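Local coordinates for aspartate aminotransferase (Rhodobacter sphaeroides, PDB 3NRA), which probably catalyses the pyridoxal 5'-phosphate-dependent exchange of an amino group between L-aspartate and 2-oxoglutarate, giving oxaloacetate and L-glutamate, at residues E199-I204 and R235-V240; F183-P188 and V194-E199; A217-S222 and A229-L234; V151-D156 and T170-A175; Q112-L117 and V246-P251. One frame throughout, in Å; residues are numbered along the deposited sequence.

Interaction 1: E199-I204 and R235-V240; sequences EEIGQI and RAEAAV
E200 OE2 accepts the backbone N-H groups of G166 and L167 and so helps fix the helix turn on which I201 and G202 meet E237. Helix 198-211 begins with a capping box: S197, at the N-cap, caps the backbone N of E200 and in turn gives its own N-H to E200 OE1. Against this first turn lies the loop that leads from strand 214-218 to strand 245-249 in the large domain of this aminotransferase. E237 reaches across with a chain bent at CG (chi2 -66°), which lays its carboxylate beside the helix. OE2 stops 3.6 Å from I201 CG2, and OE1 stops 3.7 Å from G202 CA, where no side chain intervenes. These are van der Waals contacts. The side chains of I201 and E237 run at about a right angle, and I201 divides its branches: CG2 meets the glutamate while CD1 goes inward to Y196, N187 and F185. Behind E237 the loop folds into a type I turn, closed by V240 N on E237 O at 3.3 Å. The methylene of E237 completes the contact, with CG 3.7 Å from I201 CG2 and 4.0 Å from I201 O.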
# COMPACT_ATOMS: atom_id res chain seq x y z
N GLU B 199 14.40 -11.99 29.50
CA GLU B 199 13.40 -12.12 30.54
C GLU B 199 12.12 -11.35 30.18
O GLU B 199 11.03 -11.88 30.33
CB GLU B 199 13.99 -11.62 31.90
CG GLU B 199 13.54 -12.39 33.12
CD GLU B 199 12.11 -12.05 33.60
OE1 GLU B 199 11.64 -10.91 33.38
OE2 GLU B 199 11.47 -12.94 34.23
N GLU B 200 12.25 -10.13 29.66
CA GLU B 200 11.08 -9.36 29.19
C GLU B 200 10.31 -10.10 28.11
O GLU B 200 9.09 -10.15 28.15
CB GLU B 200 11.47 -7.97 28.70
CG GLU B 200 11.80 -6.98 29.88
CD GLU B 200 12.41 -5.69 29.42
OE1 GLU B 200 13.31 -5.71 28.52
OE2 GLU B 200 12.03 -4.64 29.98
N ILE B 201 11.02 -10.69 27.16
CA ILE B 201 10.38 -11.38 26.05
C ILE B 201 9.73 -12.68 26.54
O ILE B 201 8.66 -13.06 26.06
CB ILE B 201 11.41 -11.65 24.92
CG1 ILE B 201 11.83 -10.30 24.27
CG2 ILE B 201 10.89 -12.67 23.89
CD1 ILE B 201 10.72 -9.59 23.45
N GLY B 202 10.36 -13.32 27.52
CA GLY B 202 9.81 -14.53 28.13
C GLY B 202 8.50 -14.26 28.85
O GLY B 202 7.53 -15.01 28.70
N GLN B 203 8.46 -13.15 29.57
CA GLN B 203 7.26 -12.77 30.30
C GLN B 203 6.17 -12.28 29.37
O GLN B 203 5.00 -12.54 29.60
CB GLN B 203 7.56 -11.72 31.39
CG GLN B 203 6.34 -11.38 32.36
CD GLN B 203 5.92 -12.55 33.26
OE1 GLN B 203 6.41 -13.67 33.13
NE2 GLN B 203 5.01 -12.28 34.20
N ILE B 204 6.55 -11.59 28.29
CA ILE B 204 5.58 -11.17 27.28
C ILE B 204 4.96 -12.41 26.66
O ILE B 204 3.76 -12.49 26.50
CB ILE B 204 6.20 -10.28 26.16
CG1 ILE B 204 6.41 -8.83 26.66
CG2 ILE B 204 5.28 -10.27 24.91
CD1 ILE B 204 7.33 -8.01 25.78
N ARG B 235 8.79 -14.91 18.90
CA ARG B 235 8.18 -16.05 18.14
C ARG B 235 8.85 -17.39 18.37
O ARG B 235 8.28 -18.41 18.01
CB ARG B 235 8.17 -15.74 16.62
CG ARG B 235 9.52 -15.90 15.92
CD ARG B 235 9.42 -15.40 14.45
NE ARG B 235 8.39 -16.15 13.75
CZ ARG B 235 8.57 -17.31 13.13
NH1 ARG B 235 9.79 -17.84 12.97
NH2 ARG B 235 7.50 -17.95 12.63
N ALA B 236 10.08 -17.38 18.89
CA ALA B 236 10.80 -18.58 19.26
C ALA B 236 10.63 -18.98 20.73
O ALA B 236 11.11 -20.04 21.12
CB ALA B 236 12.31 -18.41 18.92
N GLU B 237 9.95 -18.17 21.54
CA GLU B 237 9.71 -18.54 22.99
C GLU B 237 8.88 -19.81 23.16
O GLU B 237 7.84 -19.96 22.57
CB GLU B 237 9.03 -17.39 23.74
CG GLU B 237 9.90 -16.22 24.00
CD GLU B 237 11.05 -16.51 24.95
OE1 GLU B 237 10.86 -17.29 25.93
OE2 GLU B 237 12.15 -15.99 24.70
N ALA B 238 9.36 -20.74 23.99
CA ALA B 238 8.62 -22.00 24.27
C ALA B 238 7.19 -21.76 24.86
O ALA B 238 6.26 -22.54 24.60
CB ALA B 238 9.45 -22.91 25.22
N ALA B 239 7.02 -20.66 25.61
CA ALA B 239 5.75 -20.32 26.27
C ALA B 239 4.67 -19.87 25.30
O ALA B 239 3.48 -19.95 25.61
CB ALA B 239 5.98 -19.24 27.33
N VAL B 240 5.06 -19.34 24.15
CA VAL B 240 4.11 -18.71 23.27
C VAL B 240 3.66 -19.69 22.23
O VAL B 240 4.41 -20.55 21.82
CB VAL B 240 4.70 -17.40 22.59
CG1 VAL B 240 5.58 -17.75 21.40
CG2 VAL B 240 3.57 -16.45 22.21

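Interaction 2: F183-P188 and V194-E199; sequences FLFSNP and VVYSAE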
# COMPACT_ATOMS: atom_id res chain seq x y z
N PHE B 183 -1.52 -7.33 21.64
CA PHE B 183 -0.39 -6.50 22.06
C PHE B 183 0.54 -6.28 20.86
O PHE B 183 0.96 -7.22 20.23
CB PHE B 183 0.36 -7.20 23.19
CG PHE B 183 1.64 -6.51 23.63
CD1 PHE B 183 1.66 -5.15 23.94
CD2 PHE B 183 2.81 -7.25 23.83
CE1 PHE B 183 2.80 -4.54 24.39
CE2 PHE B 183 3.98 -6.61 24.25
CZ PHE B 183 3.96 -5.26 24.53
N LEU B 184 0.85 -5.00 20.57
CA LEU B 184 1.69 -4.59 19.44
C LEU B 184 2.86 -3.83 20.02
O LEU B 184 2.64 -2.93 20.87
CB LEU B 184 0.89 -3.67 18.51
CG LEU B 184 1.68 -2.84 17.51
CD1 LEU B 184 2.47 -3.73 16.49
CD2 LEU B 184 0.75 -1.85 16.80
N PHE B 185 4.08 -4.20 19.62
CA PHE B 185 5.29 -3.51 20.07
C PHE B 185 6.43 -3.63 19.07
O PHE B 185 6.50 -4.61 18.30
CB PHE B 185 5.72 -4.01 21.47
CG PHE B 185 6.42 -5.34 21.48
CD1 PHE B 185 5.74 -6.50 21.19
CD2 PHE B 185 7.76 -5.44 21.87
CE1 PHE B 185 6.38 -7.75 21.23
CE2 PHE B 185 8.42 -6.67 21.90
CZ PHE B 185 7.72 -7.83 21.58
N SER B 186 7.31 -2.61 19.06
CA SER B 186 8.54 -2.67 18.30
C SER B 186 9.72 -3.10 19.18
O SER B 186 9.82 -2.70 20.34
CB SER B 186 8.85 -1.31 17.60
OG SER B 186 9.15 -0.32 18.54
N ASN B 187 10.58 -3.93 18.61
CA ASN B 187 11.78 -4.46 19.24
C ASN B 187 12.86 -4.63 18.16
O ASN B 187 12.73 -5.51 17.34
CB ASN B 187 11.50 -5.81 19.89
CG ASN B 187 12.68 -6.31 20.68
OD1 ASN B 187 13.53 -5.53 21.09
ND2 ASN B 187 12.74 -7.62 20.88
N PRO B 188 13.91 -3.77 18.15
CA PRO B 188 14.17 -2.68 19.05
C PRO B 188 13.09 -1.59 19.01
O PRO B 188 12.46 -1.35 17.95
CB PRO B 188 15.49 -2.12 18.54
CG PRO B 188 15.47 -2.38 17.11
CD PRO B 188 14.90 -3.78 17.05
N VAL B 194 16.16 0.81 22.39
CA VAL B 194 16.39 -0.23 23.39
C VAL B 194 15.79 -1.57 22.92
O VAL B 194 14.79 -1.62 22.21
CB VAL B 194 15.81 0.17 24.78
CG1 VAL B 194 16.48 1.43 25.29
CG2 VAL B 194 14.31 0.32 24.72
N VAL B 195 16.42 -2.65 23.34
CA VAL B 195 16.06 -4.01 22.92
C VAL B 195 15.53 -4.71 24.15
O VAL B 195 16.08 -4.54 25.23
CB VAL B 195 17.31 -4.76 22.37
CG1 VAL B 195 17.07 -6.26 22.31
CG2 VAL B 195 17.70 -4.18 20.97
N TYR B 196 14.47 -5.48 24.00
CA TYR B 196 13.86 -6.15 25.17
C TYR B 196 14.76 -7.30 25.60
O TYR B 196 15.31 -7.99 24.78
CB TYR B 196 12.46 -6.64 24.84
CG TYR B 196 11.42 -5.51 24.74
CD1 TYR B 196 11.45 -4.61 23.68
CD2 TYR B 196 10.46 -5.35 25.70
CE1 TYR B 196 10.53 -3.58 23.59
CE2 TYR B 196 9.53 -4.31 25.61
CZ TYR B 196 9.57 -3.44 24.56
OH TYR B 196 8.64 -2.43 24.47
N SER B 197 14.96 -7.46 26.91
CA SER B 197 15.79 -8.55 27.45
C SER B 197 15.13 -9.92 27.22
O SER B 197 13.93 -9.99 26.95
CB SER B 197 15.99 -8.36 28.96
OG SER B 197 14.78 -8.63 29.65
N ALA B 198 15.93 -10.97 27.34
CA ALA B 198 15.44 -12.37 27.34
C ALA B 198 14.28 -12.58 28.32
O ALA B 198 13.30 -13.19 27.99
CB ALA B 198 16.61 -13.35 27.67
N GLU B 199 14.40 -11.99 29.50
CA GLU B 199 13.40 -12.12 30.54
C GLU B 199 12.12 -11.35 30.18
O GLU B 199 11.03 -11.88 30.33
CB GLU B 199 13.99 -11.62 31.90
CG GLU B 199 13.54 -12.39 33.12
CD GLU B 199 12.11 -12.05 33.60
OE1 GLU B 199 11.64 -10.91 33.38
OE2 GLU B 199 11.47 -12.94 34.23
O HOH W 1 8.37 -1.27 22.09
O HOH W 2 14.81 -8.76 22.26
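F185 sets the edge of its ring over the face of Y196, its CD2 3.8 Å from Y196 CE1 and displaced toward the rim. The centroids are 5.1 Å apart and the planes meet at 74°, a T-shaped pair at the end of strand 182-186. The edge of the tyrosine is used as well: N187 OD1 lies in the ring plane, 3.4 Å from Y196 CD1. With CG anti to its backbone N (chi1 -174°), the asparagine extends to the backbone of Y196. OD1 accepts the N-H of Y196 at 3.1 Å from N to OD1, nearly straight at 167° but approached from above the carbonyl plane. ND2 donates to a water, which itself donates to Y196 O, so one amide serves both backbone groups of the same residue. A leucine here would probably leave the buried Y196 N-H without its acceptor and the water without its donor. A second water joins S186 O to Y196 OH. Beyond a cis peptide bond, P188 CB packs 3.9 Å from V195 CG2. The pairing closes the short connection from strand to helix 198-211 in a beta-alpha-beta unit, where S186 OG bonds D135 and N190 N. The aromatic pair contributes to a buried contact, while the N187 amide and two waters supply partners for Y196 N, O and OH and for S186 O, so its geometry is probably closely set.

Interaction 3: A217-S222 and A229-L234; sequences ADQLYS and ASYTHL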
# COMPACT_ATOMS: atom_id res chain seq x y z
N ALA B 217 4.86 -8.51 16.80
CA ALA B 217 6.21 -8.07 17.17
C ALA B 217 6.87 -7.40 15.96
O ALA B 217 7.12 -8.05 14.94
CB ALA B 217 7.04 -9.23 17.65
N ASP B 218 7.08 -6.08 16.06
CA ASP B 218 7.65 -5.29 14.96
C ASP B 218 9.19 -5.23 15.15
O ASP B 218 9.73 -4.41 15.92
CB ASP B 218 7.00 -3.89 14.95
CG ASP B 218 7.43 -3.05 13.75
OD1 ASP B 218 8.42 -3.39 13.09
OD2 ASP B 218 6.76 -2.02 13.48
N GLN B 219 9.88 -6.09 14.41
CA GLN B 219 11.31 -6.28 14.54
C GLN B 219 12.05 -5.68 13.38
O GLN B 219 13.14 -6.15 12.99
CB GLN B 219 11.62 -7.78 14.66
CG GLN B 219 10.76 -8.51 15.74
CD GLN B 219 11.30 -9.92 16.08
OE1 GLN B 219 10.94 -10.51 17.11
NE2 GLN B 219 12.18 -10.45 15.21
N LEU B 220 11.49 -4.58 12.87
CA LEU B 220 12.00 -3.90 11.67
C LEU B 220 13.50 -3.69 11.69
O LEU B 220 14.18 -3.92 10.66
CB LEU B 220 11.33 -2.54 11.52
CG LEU B 220 11.67 -1.67 10.29
CD1 LEU B 220 12.96 -0.83 10.53
CD2 LEU B 220 11.75 -2.50 8.98
N TYR B 221 14.03 -3.20 12.81
CA TYR B 221 15.44 -2.81 12.86
C TYR B 221 16.32 -3.85 13.62
O TYR B 221 17.48 -3.57 13.95
CB TYR B 221 15.58 -1.39 13.47
CG TYR B 221 16.31 -0.37 12.60
CD1 TYR B 221 17.41 -0.72 11.84
CD2 TYR B 221 15.92 0.97 12.60
CE1 TYR B 221 18.11 0.24 11.11
CE2 TYR B 221 16.59 1.91 11.82
CZ TYR B 221 17.68 1.55 11.10
OH TYR B 221 18.37 2.50 10.33
N SER B 222 15.80 -5.07 13.79
CA SER B 222 16.42 -6.08 14.66
C SER B 222 17.70 -6.66 14.09
O SER B 222 18.51 -7.16 14.83
CB SER B 222 15.44 -7.22 14.94
OG SER B 222 15.03 -7.85 13.72
N ALA B 229 25.30 -6.60 22.02
CA ALA B 229 23.88 -6.52 22.33
C ALA B 229 23.28 -7.91 22.13
O ALA B 229 23.62 -8.61 21.19
CB ALA B 229 23.20 -5.50 21.45
N SER B 230 22.41 -8.31 23.05
CA SER B 230 21.61 -9.49 22.89
C SER B 230 20.29 -9.11 22.21
O SER B 230 19.90 -7.94 22.17
CB SER B 230 21.35 -10.15 24.26
OG SER B 230 20.17 -9.60 24.86
N TYR B 231 19.63 -10.11 21.62
CA TYR B 231 18.30 -9.95 21.05
C TYR B 231 17.55 -11.26 21.18
O TYR B 231 18.09 -12.32 20.83
CB TYR B 231 18.37 -9.53 19.58
CG TYR B 231 17.03 -9.13 19.02
CD1 TYR B 231 16.13 -10.10 18.55
CD2 TYR B 231 16.62 -7.82 19.04
CE1 TYR B 231 14.89 -9.75 18.05
CE2 TYR B 231 15.38 -7.46 18.56
CZ TYR B 231 14.51 -8.43 18.07
OH TYR B 231 13.28 -8.06 17.59
N THR B 232 16.29 -11.18 21.62
CA THR B 232 15.46 -12.36 21.82
C THR B 232 14.17 -12.23 20.97
O THR B 232 13.45 -11.22 21.06
CB THR B 232 15.10 -12.50 23.29
OG1 THR B 232 16.27 -12.32 24.07
CG2 THR B 232 14.50 -13.87 23.58
N HIS B 233 13.89 -13.27 20.19
CA HIS B 233 12.75 -13.29 19.29
C HIS B 233 11.55 -13.91 19.98
O HIS B 233 11.54 -15.11 20.24
CB HIS B 233 13.09 -14.08 18.03
CG HIS B 233 14.20 -13.50 17.24
ND1 HIS B 233 13.99 -12.62 16.20
CD2 HIS B 233 15.54 -13.70 17.29
CE1 HIS B 233 15.15 -12.26 15.68
NE2 HIS B 233 16.11 -12.91 16.32
N LEU B 234 10.53 -13.09 20.22
CA LEU B 234 9.27 -13.56 20.86
C LEU B 234 8.73 -14.83 20.23
O LEU B 234 8.30 -15.72 20.93
CB LEU B 234 8.19 -12.47 20.79
CG LEU B 234 6.90 -12.78 21.59
CD1 LEU B 234 7.23 -12.91 23.06
CD2 LEU B 234 5.84 -11.69 21.36
O HOH W 3 11.13 -10.13 19.78
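Q219 NE2 gives a hydrogen bond to H233 ND1, 3.0 Å long with 153° at the hydrogen, and meets the imidazole at its edge, a little out of the ring plane. On the same side chain Y231 OH rests against the amide, 3.1 Å from Q219 CD, with amide and phenol planes almost perpendicular at 83°; that hydroxyl is bonded to N187 O. The aromatic ring also receives S222, whose CB lies 3.5 Å from Y231 CZ. Q219 OE1 accepts from a water, which also donates to T232 O and accepts from L234 N. Replacing Q219 with a leucine would probably leave H233 ND1 without its donor and the water without its Q219 OE1 acceptor. Behind these groups, the type I turn from Q219 to S222 brings S222 N to Q219 O at 3.0 Å, and S222 OG bonds the same oxygen at 2.6 Å, on a lone pair. F94 packs edge-to-face with H233. The turn follows on D218, whose OD2 bonds the pyridine nitrogen of the cofactor carried by the modified lysine at 253. An aspartate at the end of a central strand facing that nitrogen is a hallmark of fold type I pyridoxal-phosphate enzymes.

Interaction 4: V151-D156 and T170-A175; sequences VPVQLD and TGLEEA
V151 and V153 both hold CG1 anti to the backbone N (chi1 -177° and -179°), which carries this methyl from each toward helix 170-175. V151 CG1 presses on the methyl of A175, 3.7 Å from its CB. V153 straddles the start of L172: its CG1 is 3.9 Å from L172 N, while its CG2 is 4.0 Å from L172 CA and 4.1 Å from L172 CD1. L172 in turn stretches with CG anti to its own N, crossing V153 at a slant and continuing toward F183 and I204. The two backbones come nearest at G171, its CA 5.5 Å from V153 CA, and the glycine puts no side chain between them. Strand and helix are almost antiparallel, at 165° with 7.6 Å between their axes. This is the first half of a beta-alpha-beta crossover: strand 149-154 at the edge of the seven-stranded sheet, helix 169-177 packed on it, then strand 182-186 on the far side of strand 128-133. L172 also touches A130 of the strand that is passed over. E173 ties the helix to helix 198-211 by a salt bridge to R210. Near the start of helix 169-177, D168 OD1 accepts the N-H of G171. At the end of the strand, Q154 NE2 bonds L155 O at 3.3 Å from well above the carbonyl plane.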
# COMPACT_ATOMS: atom_id res chain seq x y z
N VAL B 151 -4.93 0.53 25.45
CA VAL B 151 -4.56 0.45 26.87
C VAL B 151 -3.04 0.61 26.91
O VAL B 151 -2.32 -0.23 26.37
CB VAL B 151 -4.99 -0.89 27.49
CG1 VAL B 151 -4.66 -0.93 29.05
CG2 VAL B 151 -6.49 -1.15 27.24
N PRO B 152 -2.55 1.77 27.39
CA PRO B 152 -1.12 2.00 27.35
C PRO B 152 -0.35 1.15 28.38
O PRO B 152 -0.89 0.79 29.40
CB PRO B 152 -0.99 3.48 27.68
CG PRO B 152 -2.19 3.81 28.45
CD PRO B 152 -3.29 2.94 27.90
N VAL B 153 0.86 0.77 28.01
CA VAL B 153 1.80 0.09 28.87
C VAL B 153 3.06 0.94 28.87
O VAL B 153 3.65 1.18 27.82
CB VAL B 153 2.14 -1.28 28.31
CG1 VAL B 153 3.13 -2.03 29.25
CG2 VAL B 153 0.84 -2.12 28.09
N GLN B 154 3.47 1.41 30.05
CA GLN B 154 4.64 2.29 30.16
C GLN B 154 5.91 1.53 29.83
O GLN B 154 6.10 0.39 30.29
CB GLN B 154 4.72 2.89 31.59
CG GLN B 154 5.80 3.93 31.80
CD GLN B 154 5.58 5.20 30.97
OE1 GLN B 154 4.45 5.68 30.84
NE2 GLN B 154 6.63 5.71 30.40
N LEU B 155 6.76 2.15 29.00
CA LEU B 155 8.16 1.76 28.90
C LEU B 155 8.95 2.69 29.77
O LEU B 155 9.15 3.84 29.42
CB LEU B 155 8.67 1.87 27.44
CG LEU B 155 10.08 1.32 27.11
CD1 LEU B 155 10.13 -0.18 27.32
CD2 LEU B 155 10.51 1.69 25.66
N ASP B 156 9.42 2.18 30.91
CA ASP B 156 10.22 2.95 31.82
C ASP B 156 11.69 2.84 31.40
O ASP B 156 12.51 2.26 32.09
CB ASP B 156 9.99 2.51 33.29
CG ASP B 156 8.65 3.01 33.86
OD1 ASP B 156 8.38 4.22 33.77
OD2 ASP B 156 7.85 2.19 34.36
N THR B 170 3.74 -5.75 34.73
CA THR B 170 2.52 -5.73 35.49
C THR B 170 1.42 -4.94 34.76
O THR B 170 0.28 -5.37 34.70
CB THR B 170 2.73 -5.16 36.90
OG1 THR B 170 3.96 -5.64 37.46
CG2 THR B 170 1.56 -5.55 37.82
N GLY B 171 1.79 -3.81 34.17
CA GLY B 171 0.89 -3.02 33.32
C GLY B 171 0.36 -3.80 32.10
O GLY B 171 -0.81 -3.70 31.76
N LEU B 172 1.22 -4.60 31.47
CA LEU B 172 0.80 -5.43 30.33
C LEU B 172 -0.22 -6.47 30.79
O LEU B 172 -1.29 -6.62 30.18
CB LEU B 172 1.98 -6.14 29.71
CG LEU B 172 1.69 -7.01 28.49
CD1 LEU B 172 0.94 -6.19 27.39
CD2 LEU B 172 2.99 -7.59 27.97
N GLU B 173 0.11 -7.17 31.88
CA GLU B 173 -0.77 -8.14 32.45
C GLU B 173 -2.12 -7.55 32.79
O GLU B 173 -3.12 -8.16 32.50
CB GLU B 173 -0.16 -8.76 33.70
CG GLU B 173 -1.11 -9.79 34.32
CD GLU B 173 -0.49 -10.63 35.39
OE1 GLU B 173 0.72 -10.44 35.71
OE2 GLU B 173 -1.23 -11.48 35.93
N GLU B 174 -2.12 -6.37 33.42
CA GLU B 174 -3.36 -5.68 33.76
C GLU B 174 -4.18 -5.31 32.51
O GLU B 174 -5.40 -5.43 32.52
CB GLU B 174 -3.07 -4.43 34.60
CG GLU B 174 -2.54 -4.69 36.04
CD GLU B 174 -3.51 -5.42 36.92
OE1 GLU B 174 -4.68 -4.97 37.04
OE2 GLU B 174 -3.10 -6.46 37.50
N ALA B 175 -3.49 -4.91 31.44
CA ALA B 175 -4.12 -4.70 30.14
C ALA B 175 -4.85 -5.96 29.67
O ALA B 175 -5.99 -5.89 29.27
CB ALA B 175 -3.06 -4.28 29.09

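Interaction 5: Q112-L117 and V246-P251; sequences QGALFL and VTIMGP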
# COMPACT_ATOMS: atom_id res chain seq x y z
N GLN B 112 5.59 -1.04 7.06
CA GLN B 112 4.34 -0.28 7.32
C GLN B 112 3.14 -1.02 6.74
O GLN B 112 2.10 -1.13 7.39
CB GLN B 112 4.41 1.15 6.75
CG GLN B 112 3.23 2.06 7.17
CD GLN B 112 3.15 2.23 8.70
OE1 GLN B 112 4.15 2.51 9.35
NE2 GLN B 112 1.94 2.08 9.25
N GLY B 113 3.29 -1.50 5.49
CA GLY B 113 2.25 -2.31 4.84
C GLY B 113 1.83 -3.51 5.68
O GLY B 113 0.63 -3.74 5.88
N ALA B 114 2.81 -4.23 6.22
CA ALA B 114 2.57 -5.34 7.08
C ALA B 114 1.86 -4.95 8.39
O ALA B 114 0.93 -5.65 8.84
CB ALA B 114 3.87 -6.08 7.38
N LEU B 115 2.29 -3.83 8.97
CA LEU B 115 1.72 -3.34 10.22
C LEU B 115 0.25 -2.98 10.06
O LEU B 115 -0.60 -3.42 10.88
CB LEU B 115 2.50 -2.12 10.69
CG LEU B 115 2.11 -1.48 12.01
CD1 LEU B 115 2.21 -2.46 13.19
CD2 LEU B 115 2.96 -0.19 12.26
N PHE B 116 -0.08 -2.21 9.02
CA PHE B 116 -1.46 -1.91 8.74
C PHE B 116 -2.32 -3.16 8.67
O PHE B 116 -3.41 -3.21 9.25
CB PHE B 116 -1.61 -1.17 7.41
CG PHE B 116 -3.06 -0.83 7.07
CD1 PHE B 116 -3.71 0.14 7.75
CD2 PHE B 116 -3.74 -1.52 6.11
CE1 PHE B 116 -5.02 0.45 7.47
CE2 PHE B 116 -5.04 -1.22 5.82
CZ PHE B 116 -5.68 -0.22 6.50
N LEU B 117 -1.89 -4.11 7.85
CA LEU B 117 -2.67 -5.33 7.62
C LEU B 117 -2.81 -6.14 8.91
O LEU B 117 -3.88 -6.65 9.20
CB LEU B 117 -1.98 -6.19 6.53
CG LEU B 117 -1.97 -5.59 5.10
CD1 LEU B 117 -1.16 -6.46 4.18
CD2 LEU B 117 -3.41 -5.42 4.57
N VAL B 246 2.43 -12.75 15.15
CA VAL B 246 2.83 -12.27 13.85
C VAL B 246 4.05 -11.38 14.05
O VAL B 246 4.03 -10.50 14.89
CB VAL B 246 1.70 -11.50 13.17
CG1 VAL B 246 2.16 -10.88 11.86
CG2 VAL B 246 0.51 -12.44 12.94
N THR B 247 5.13 -11.68 13.34
CA THR B 247 6.33 -10.88 13.37
C THR B 247 6.44 -10.17 12.06
O THR B 247 6.19 -10.78 11.01
CB THR B 247 7.56 -11.75 13.58
OG1 THR B 247 7.39 -12.54 14.77
CG2 THR B 247 8.84 -10.90 13.74
N ILE B 248 6.78 -8.90 12.10
CA ILE B 248 6.95 -8.12 10.89
C ILE B 248 8.33 -7.50 10.87
O ILE B 248 8.85 -7.14 11.90
CB ILE B 248 5.83 -7.06 10.69
CG1 ILE B 248 5.94 -5.90 11.66
CG2 ILE B 248 4.40 -7.71 10.83
CD1 ILE B 248 4.76 -4.84 11.48
N MSE B 249 8.93 -7.47 9.70
CA MSE B 249 10.18 -6.81 9.49
C MSE B 249 10.45 -6.75 7.99
O MSE B 249 9.68 -7.27 7.20
CB MSE B 249 11.34 -7.55 10.21
CG MSE B 249 11.52 -9.00 9.80
SE MSE B 249 12.89 -9.85 10.81
CE MSE B 249 14.39 -8.78 10.19
N GLY B 250 11.52 -6.06 7.62
CA GLY B 250 11.88 -5.94 6.23
C GLY B 250 13.22 -5.22 6.04
O GLY B 250 13.90 -4.90 7.01
N PRO B 251 13.59 -4.96 4.77
CA PRO B 251 14.85 -4.38 4.40
C PRO B 251 14.88 -2.86 4.22
O PRO B 251 15.85 -2.34 3.65
CB PRO B 251 15.13 -5.04 3.07
CG PRO B 251 13.79 -5.20 2.48
CD PRO B 251 12.91 -5.55 3.60
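Helix 110-120 comes to strand 245-249 with the CA atoms of A114 and I248 6.4 Å apart, and one isoleucine fills the interval. The strand lies inside the seven-stranded sheet of the fold type I large domain, between parallel strand 214-218 and antiparallel strand 263-267, and the helix covers the face of the sheet opposite to helices 169-177 and 198-211. I248 turns CG1 between its backbone N and carbonyl carbon (chi1 72°), the crowded position, and this sends its two arms to different helix residues. CG2 faces A114, with 3.9 Å between it and A114 CB. The longer arm passes beside the helix backbone and crosses L115 at an angle. All of this is apolar and buried, and A265 of strand 263-267 packs on both A114 and I248. The same helix reaches the cofactor: Q112 N bonds the phosphate oxygen OP3 of the modified lysine at 253, so the N-terminal end of the helix, with its positive dipole, probably steadies the phosphate. Q112 NE2 also bonds I281 O of the second subunit. At the tip of the isoleucine, CD1 is 3.6 Å from both L115 CA and L115 CB and 3.9 Å from L115 CD1.

In the fold
All five contacts belong to the large domain and gather round one seven-stranded sheet. The centres of interactions 2, 3 and 5, all buried, lie about 10 to 11 Å from the chain's centre; those of interactions 1 and 4 lie about 20 Å out, interaction 4 still buried, interaction 1 only partly. Helix 198-211 is shared by interactions 1 and 2, and I201 links them to interaction 3 through L234 and T232. Backbone hydrogen bonds between neighbouring strands join interaction 3 to both 2 and 5. Interactions 4 and 5 are apolar helix-on-sheet packing, on opposite faces; interactions 2 and 3, where strands end, use amides, aromatic rings and waters; interaction 1 rests a carboxylate on a helix without a bond.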